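Local coordinates for PppA (Pseudomonas aeruginosa, PDB 6JKV), which probably acts as a metal-dependent serine/threonine protein phosphatase of the PP2C family and serves as a key regulatory component of the type VI secretion system, at residues A91-G94 with A95-G99; G64-A67 with A68-V72; H158-V161 with Q162-L165. All blocks are in the same frame, centred on the assembly; numbering follows the deposited sequence.

Contact 1 (A91-G94 with A95-G99)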
loop_
_atom_site.group_PDB
_atom_site.type_symbol
_atom_site.label_atom_id
_atom_site.label_comp_id
_atom_site.label_asym_id
_atom_site.label_seq_id
_atom_site.Cartn_x
_atom_site.Cartn_y
_atom_site.Cartn_z
ATOM N N ALA A 91 -2.732 9.631 -17.724
ATOM C CA ALA A 91 -3.387 10.866 -17.236
ATOM C C ALA A 91 -3.893 10.635 -15.814
ATOM O O ALA A 91 -3.712 11.526 -14.971
ATOM C CB ALA A 91 -4.503 11.299 -18.155
ATOM N N TYR A 92 -4.502 9.473 -15.569
ATOM C CA TYR A 92 -4.993 9.071 -14.230
ATOM C C TYR A 92 -3.822 9.104 -13.245
ATOM O O TYR A 92 -3.952 9.714 -12.180
ATOM C CB TYR A 92 -5.678 7.705 -14.286
ATOM C CG TYR A 92 -6.435 7.339 -13.035
ATOM C CD1 TYR A 92 -7.237 8.263 -12.376
ATOM C CD2 TYR A 92 -6.386 6.054 -12.528
ATOM C CE1 TYR A 92 -7.947 7.923 -11.236
ATOM C CE2 TYR A 92 -7.085 5.700 -11.386
ATOM C CZ TYR A 92 -7.874 6.634 -10.743
ATOM O OH TYR A 92 -8.571 6.277 -9.632
ATOM N N VAL A 93 -2.689 8.515 -13.634
ATOM C CA VAL A 93 -1.476 8.428 -12.772
ATOM C C VAL A 93 -0.969 9.840 -12.471
ATOM O O VAL A 93 -0.615 10.086 -11.301
ATOM C CB VAL A 93 -0.389 7.545 -13.412
ATOM C CG1 VAL A 93 0.962 7.739 -12.750
ATOM C CG2 VAL A 93 -0.805 6.083 -13.387
ATOM N N GLY A 94 -0.942 10.728 -13.473
ATOM C CA GLY A 94 -0.614 12.150 -13.268
ATOM C C GLY A 94 -1.512 12.791 -12.221
ATOM O O GLY A 94 -0.990 13.512 -11.343
ATOM N N ALA A 95 -2.819 12.520 -12.288
ATOM C CA ALA A 95 -3.819 13.079 -11.349
ATOM C C ALA A 95 -3.581 12.514 -9.947
ATOM O O ALA A 95 -3.714 13.286 -8.980
ATOM C CB ALA A 95 -5.226 12.795 -11.827
ATOM N N LEU A 96 -3.239 11.221 -9.840
ATOM C CA LEU A 96 -2.934 10.581 -8.535
ATOM C C LEU A 96 -1.717 11.262 -7.908
ATOM O O LEU A 96 -1.775 11.579 -6.698
ATOM C CB LEU A 96 -2.685 9.084 -8.722
ATOM C CG LEU A 96 -3.880 8.264 -9.205
ATOM C CD1 LEU A 96 -3.416 6.917 -9.719
ATOM C CD2 LEU A 96 -4.908 8.082 -8.099
ATOM N N ARG A 97 -0.664 11.468 -8.701
ATOM C CA ARG A 97 0.578 12.147 -8.247
ATOM C C ARG A 97 0.235 13.527 -7.681
ATOM O O ARG A 97 0.748 13.868 -6.590
ATOM C CB ARG A 97 1.588 12.299 -9.387
ATOM C CG ARG A 97 2.317 11.012 -9.730
ATOM C CD ARG A 97 3.254 11.220 -10.895
ATOM N NE ARG A 97 4.178 10.114 -11.104
ATOM C CZ ARG A 97 5.363 9.983 -10.515
ATOM N NH1 ARG A 97 5.786 10.881 -9.635
ATOM N NH2 ARG A 97 6.134 8.950 -10.815
ATOM N N THR A 98 -0.600 14.289 -8.388
ATOM C CA THR A 98 -0.956 15.673 -7.999
ATOM C C THR A 98 -1.744 15.633 -6.692
ATOM O O THR A 98 -1.468 16.472 -5.802
ATOM C CB THR A 98 -1.745 16.401 -9.092
ATOM O OG1 THR A 98 -0.912 16.522 -10.244
ATOM C CG2 THR A 98 -2.184 17.780 -8.651
ATOM N N GLY A 99 -2.698 14.704 -6.589
ATOM C CA GLY A 99 -3.495 14.511 -5.368
ATOM C C GLY A 99 -2.606 14.224 -4.175
ATOM O O GLY A 99 -2.865 14.773 -3.094
#
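Leu-96 packs its CD1 methyl over one face of the Tyr-92 ring, one helical turn back. CD1 is 4.2 Å from Tyr-92 CD2 and lies toward the rim of the ring. The two side chains are set obliquely. CG of Tyr-92 is anti to the backbone N (chi1 -169°), which lays the ring alongside the leucine. Leu-96 CG also sits close to the tyrosine backbone, 3.3 Å from Tyr-92 O. That same oxygen accepts from Leu-96 N at 2.9 Å, in the carbonyl plane. This side is buried. Leu-56, Leu-125 and Ala-127 touch Leu-96, and Arg-129 makes a cation-pi contact with Tyr-92. Val-93, also buried, rests on Ser-134 and Leu-136.

At the margin, Val-93 CG1 meets the Arg-97 guanidinium at its edge, 4.3 Å from NE. Arg-97 N bonds to Val-93 O at 2.9 Å. The chain of Arg-97 is extended from CG to NE, and NH2 forms a salt bridge with Glu-198.

The other side is looser. Ala-91 and Thr-98 are exposed there, and no apolar side-chain pair joins the two segments. Gly-94 O takes two bonds, from Thr-98 N at 3.1 Å and from Thr-98 OG1 at 3.2 Å, which arrive from opposite faces of its plane. OG1 stands beside its own backbone N (chi1 -63°) and so reaches the same carbonyl as that N does. With one side on strands 56-63, 120-129 and 132-138 and the other toward solvent, this is an amphipathic helix, as in the helices that flank the beta sandwich of PP2C phosphatases.

Contact 2 (G64-A67 with A68-V72)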
loop_
_atom_site.group_PDB
_atom_site.type_symbol
_atom_site.label_atom_id
_atom_site.label_comp_id
_atom_site.label_asym_id
_atom_site.label_seq_id
_atom_site.Cartn_x
_atom_site.Cartn_y
_atom_site.Cartn_z
ATOM N N GLY A 64 2.271 8.169 13.871
ATOM C CA GLY A 64 2.141 9.338 14.758
ATOM C C GLY A 64 1.101 9.156 15.840
ATOM O O GLY A 64 0.927 10.097 16.643
ATOM N N GLY A 65 0.444 7.994 15.886
ATOM C CA GLY A 65 -0.620 7.727 16.864
ATOM C C GLY A 65 -1.952 8.294 16.416
ATOM O O GLY A 65 -2.047 8.845 15.301
ATOM N N HIS A 66 -2.960 8.161 17.271
ATOM C CA HIS A 66 -4.345 8.605 16.985
ATOM C C HIS A 66 -4.376 10.125 16.760
ATOM O O HIS A 66 -3.672 10.869 17.485
ATOM C CB HIS A 66 -5.285 8.173 18.122
ATOM C CG HIS A 66 -6.570 8.933 18.159
ATOM N ND1 HIS A 66 -7.586 8.714 17.235
ATOM C CD2 HIS A 66 -6.983 9.943 18.955
ATOM C CE1 HIS A 66 -8.584 9.546 17.484
ATOM N NE2 HIS A 66 -8.234 10.312 18.533
ATOM N N ALA A 67 -5.204 10.561 15.805
ATOM C CA ALA A 67 -5.394 11.966 15.377
ATOM C C ALA A 67 -4.188 12.467 14.573
ATOM O O ALA A 67 -4.176 13.671 14.235
ATOM C CB ALA A 67 -5.654 12.871 16.563
ATOM N N ALA A 68 -3.207 11.605 14.288
ATOM C CA ALA A 68 -2.005 11.975 13.509
ATOM C C ALA A 68 -1.826 10.999 12.343
ATOM O O ALA A 68 -2.056 11.406 11.196
ATOM C CB ALA A 68 -0.789 12.022 14.401
ATOM N N GLY A 69 -1.431 9.758 12.624
ATOM C CA GLY A 69 -1.172 8.757 11.574
ATOM C C GLY A 69 -2.439 8.413 10.821
ATOM O O GLY A 69 -2.418 8.445 9.581
ATOM N N ASP A 70 -3.519 8.113 11.548
ATOM C CA ASP A 70 -4.816 7.730 10.935
ATOM C C ASP A 70 -5.400 8.938 10.197
ATOM O O ASP A 70 -6.015 8.740 9.130
ATOM C CB ASP A 70 -5.786 7.151 11.966
ATOM C CG ASP A 70 -5.949 7.971 13.234
ATOM O OD1 ASP A 70 -5.247 8.999 13.386
ATOM O OD2 ASP A 70 -6.771 7.553 14.075
ATOM N N PHE A 71 -5.207 10.142 10.735
ATOM C CA PHE A 71 -5.567 11.408 10.052
ATOM C C PHE A 71 -4.950 11.432 8.647
ATOM O O PHE A 71 -5.677 11.682 7.664
ATOM C CB PHE A 71 -5.113 12.609 10.878
ATOM C CG PHE A 71 -4.988 13.897 10.104
ATOM C CD1 PHE A 71 -6.112 14.539 9.615
ATOM C CD2 PHE A 71 -3.746 14.464 9.861
ATOM C CE1 PHE A 71 -5.995 15.723 8.904
ATOM C CE2 PHE A 71 -3.630 15.642 9.143
ATOM C CZ PHE A 71 -4.756 16.276 8.670
ATOM N N VAL A 72 -3.650 11.169 8.539
ATOM C CA VAL A 72 -2.924 11.265 7.239
ATOM C C VAL A 72 -3.371 10.116 6.325
ATOM O O VAL A 72 -3.620 10.364 5.138
ATOM C CB VAL A 72 -1.400 11.275 7.437
ATOM C CG1 VAL A 72 -0.682 11.360 6.106
ATOM C CG2 VAL A 72 -0.952 12.415 8.338
#
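Asp-70 reaches back from the first turn of helix 69-82 to the loop before it. Its OD1 lies 2.9 Å from Ala-67 N, a bent and weak hydrogen bond. OD2 lies 3.5 Å from His-66 ND1, also weak, with ring and carboxylate planes 70° apart. Asp-70 CG sits between its backbone N and carbonyl carbon (chi1 49°). This turns the carboxylate toward the loop and also lets OD1 take a weak bond from Phe-71 N.

Beside this pair, Gly-65 O accepts two backbone bonds. Gly-69 N comes in at 2.9 Å, nearly along the C=O axis. Ala-68 N is at 3.2 Å, tilted from the carbonyl plane. Ala-68 CB packs 3.4 Å from Gly-64 O. Gly-64 and Gly-65 both have positive phi, which suits glycine. The Asp-Gly-Met-Gly-Gly-His run is a PP2C signature and carries the manganese ligands Asp-61 and Gly-62. The turn leads from that strand end into the helix, with Ala-68 at the N-cap.

Further out, Glu-45 OE1 accepts from Gly-65 N. Arg-114 donates to Ala-67 O and makes a cation-pi contact with Phe-71. Val-43 touches both His-66 and Asp-70.

Contact 3 (H158-V161 with Q162-L165)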
loop_
_atom_site.group_PDB
_atom_site.type_symbol
_atom_site.label_atom_id
_atom_site.label_comp_id
_atom_site.label_asym_id
_atom_site.label_seq_id
_atom_site.Cartn_x
_atom_site.Cartn_y
_atom_site.Cartn_z
ATOM N N HIS A 158 11.212 2.234 0.756
ATOM C CA HIS A 158 11.929 3.491 1.078
ATOM C C HIS A 158 12.244 3.459 2.569
ATOM O O HIS A 158 11.483 4.031 3.361
ATOM C CB HIS A 158 11.106 4.713 0.681
ATOM C CG HIS A 158 10.824 4.774 -0.777
ATOM N ND1 HIS A 158 9.539 4.863 -1.268
ATOM C CD2 HIS A 158 11.649 4.752 -1.846
ATOM C CE1 HIS A 158 9.586 4.907 -2.581
ATOM N NE2 HIS A 158 10.872 4.837 -2.959
ATOM N N SER A 159 13.322 2.765 2.921
ATOM C CA SER A 159 13.712 2.488 4.317
ATOM C C SER A 159 15.230 2.551 4.433
ATOM O O SER A 159 15.940 2.253 3.446
ATOM C CB SER A 159 13.200 1.153 4.779
ATOM O OG SER A 159 13.994 0.097 4.253
ATOM N N TYR A 160 15.683 2.938 5.617
ATOM C CA TYR A 160 17.116 3.001 5.970
ATOM C C TYR A 160 17.758 1.636 5.728
ATOM O O TYR A 160 18.856 1.582 5.140
ATOM C CB TYR A 160 17.283 3.415 7.429
ATOM C CG TYR A 160 18.692 3.812 7.762
ATOM C CD1 TYR A 160 19.170 5.067 7.419
ATOM C CD2 TYR A 160 19.554 2.930 8.390
ATOM C CE1 TYR A 160 20.468 5.446 7.713
ATOM C CE2 TYR A 160 20.851 3.298 8.704
ATOM C CZ TYR A 160 21.311 4.556 8.349
ATOM O OH TYR A 160 22.584 4.942 8.650
ATOM N N VAL A 161 17.081 0.576 6.181
ATOM C CA VAL A 161 17.535 -0.832 6.019
ATOM C C VAL A 161 17.739 -1.100 4.527
ATOM O O VAL A 161 18.816 -1.576 4.172
ATOM C CB VAL A 161 16.551 -1.834 6.656
ATOM C CG1 VAL A 161 16.949 -3.276 6.373
ATOM C CG2 VAL A 161 16.442 -1.607 8.152
ATOM N N GLN A 162 16.752 -0.779 3.686
ATOM C CA GLN A 162 16.797 -1.107 2.237
ATOM C C GLN A 162 18.008 -0.422 1.596
ATOM O O GLN A 162 18.641 -1.046 0.729
ATOM C CB GLN A 162 15.515 -0.693 1.521
ATOM C CG GLN A 162 15.483 -1.124 0.060
ATOM C CD GLN A 162 15.382 -2.623 -0.077
ATOM O OE1 GLN A 162 14.379 -3.223 0.298
ATOM N NE2 GLN A 162 16.408 -3.240 -0.639
ATOM N N GLU A 163 18.326 0.806 2.009
ATOM C CA GLU A 163 19.500 1.549 1.476
ATOM C C GLU A 163 20.783 0.831 1.890
ATOM O O GLU A 163 21.693 0.737 1.048
ATOM C CB GLU A 163 19.510 2.999 1.949
ATOM C CG GLU A 163 18.268 3.772 1.535
ATOM C CD GLU A 163 18.263 5.225 1.980
ATOM O OE1 GLU A 163 17.991 6.094 1.135
ATOM O OE2 GLU A 163 18.515 5.490 3.176
ATOM N N LEU A 164 20.850 0.331 3.125
ATOM C CA LEU A 164 22.023 -0.450 3.592
ATOM C C LEU A 164 22.111 -1.752 2.782
ATOM O O LEU A 164 23.231 -2.133 2.399
ATOM C CB LEU A 164 21.921 -0.732 5.095
ATOM C CG LEU A 164 22.060 0.470 6.023
ATOM C CD1 LEU A 164 21.676 0.076 7.441
ATOM C CD2 LEU A 164 23.465 1.041 5.996
ATOM N N LEU A 165 20.979 -2.406 2.505
ATOM C CA LEU A 165 20.973 -3.699 1.774
ATOM C C LEU A 165 21.334 -3.444 0.311
ATOM O O LEU A 165 22.013 -4.298 -0.286
ATOM C CB LEU A 165 19.606 -4.379 1.875
ATOM C CG LEU A 165 19.488 -5.679 1.078
ATOM C CD1 LEU A 165 20.463 -6.721 1.598
ATOM C CD2 LEU A 165 18.063 -6.215 1.106
#
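Ser-159 caps the helix that begins at Tyr-160. The capping bond runs from Gln-162 N to Ser-159 OG at 2.9 Å and is fairly straight, 156° at the hydrogen. Ser-159 OG lies between its own backbone N and carbonyl carbon (chi1 77°), which turns it in toward the first turn of the helix. It also touches the Gln-162 side chain, 3.2 Å from CB.

The backbone bonds follow. Glu-163 N donates to Ser-159 O, Leu-164 N to Tyr-160 O, and Leu-165 N to Val-161 O. Each reaches the carbonyl four residues back, and the three span 2.9 to 3.1 Å. Ser-159 OG accepts from the N-H of Gln-162, the third residue of the helix; this is a serine N-cap on the short helix 160-165. The cap residue is buried, while the helix beyond it lies at the surface. In the PP2C fold of this chain, the helix follows strand 150-153, an outermost strand of its sheet. Just before the cap, the His-158 ring bonds to Gly-139 N and Ser-197 OG.

Apolar contact is between Tyr-160 and Leu-164, one turn apart. Leu-164 CD1 is 3.6 Å from Tyr-160 CE2 and nearly as close to CD2. The methyl lies by the CD2-CE2 bond, approaching the ring obliquely. The two side chains meet at an angle.

Among the polar side chains, Glu-163 runs alongside the start of the helix: its CG passes 3.4 Å from Ser-159 O. Its OE2 comes near Tyr-160 CD1 at 4.3 Å. Gln-162 turns away at its end, where NE2 bonds to OD1 of Asp-166.

The three contacts follow one another along the chain and none touches another. Contact 2 comes first, at the start of helix 69-82. Contact 1 lies near the start of the next helix, 89-114; their centres are 24 Å apart and their nearest atoms about 9 Å. Arg-114, at the far end of that helix, reaches back to contact 2. Contact 3 is 27 Å from contact 1 and 24 Å from contact 2, centre to centre. Relative to the manganese site, contact 2 is closer. Measured from the residue to a bound manganese ion, the distance is about 7 Å for Gly-69 and about 11 Å for the Ser-159 side chain of contact 3. Contact 1 lies away from the metal site.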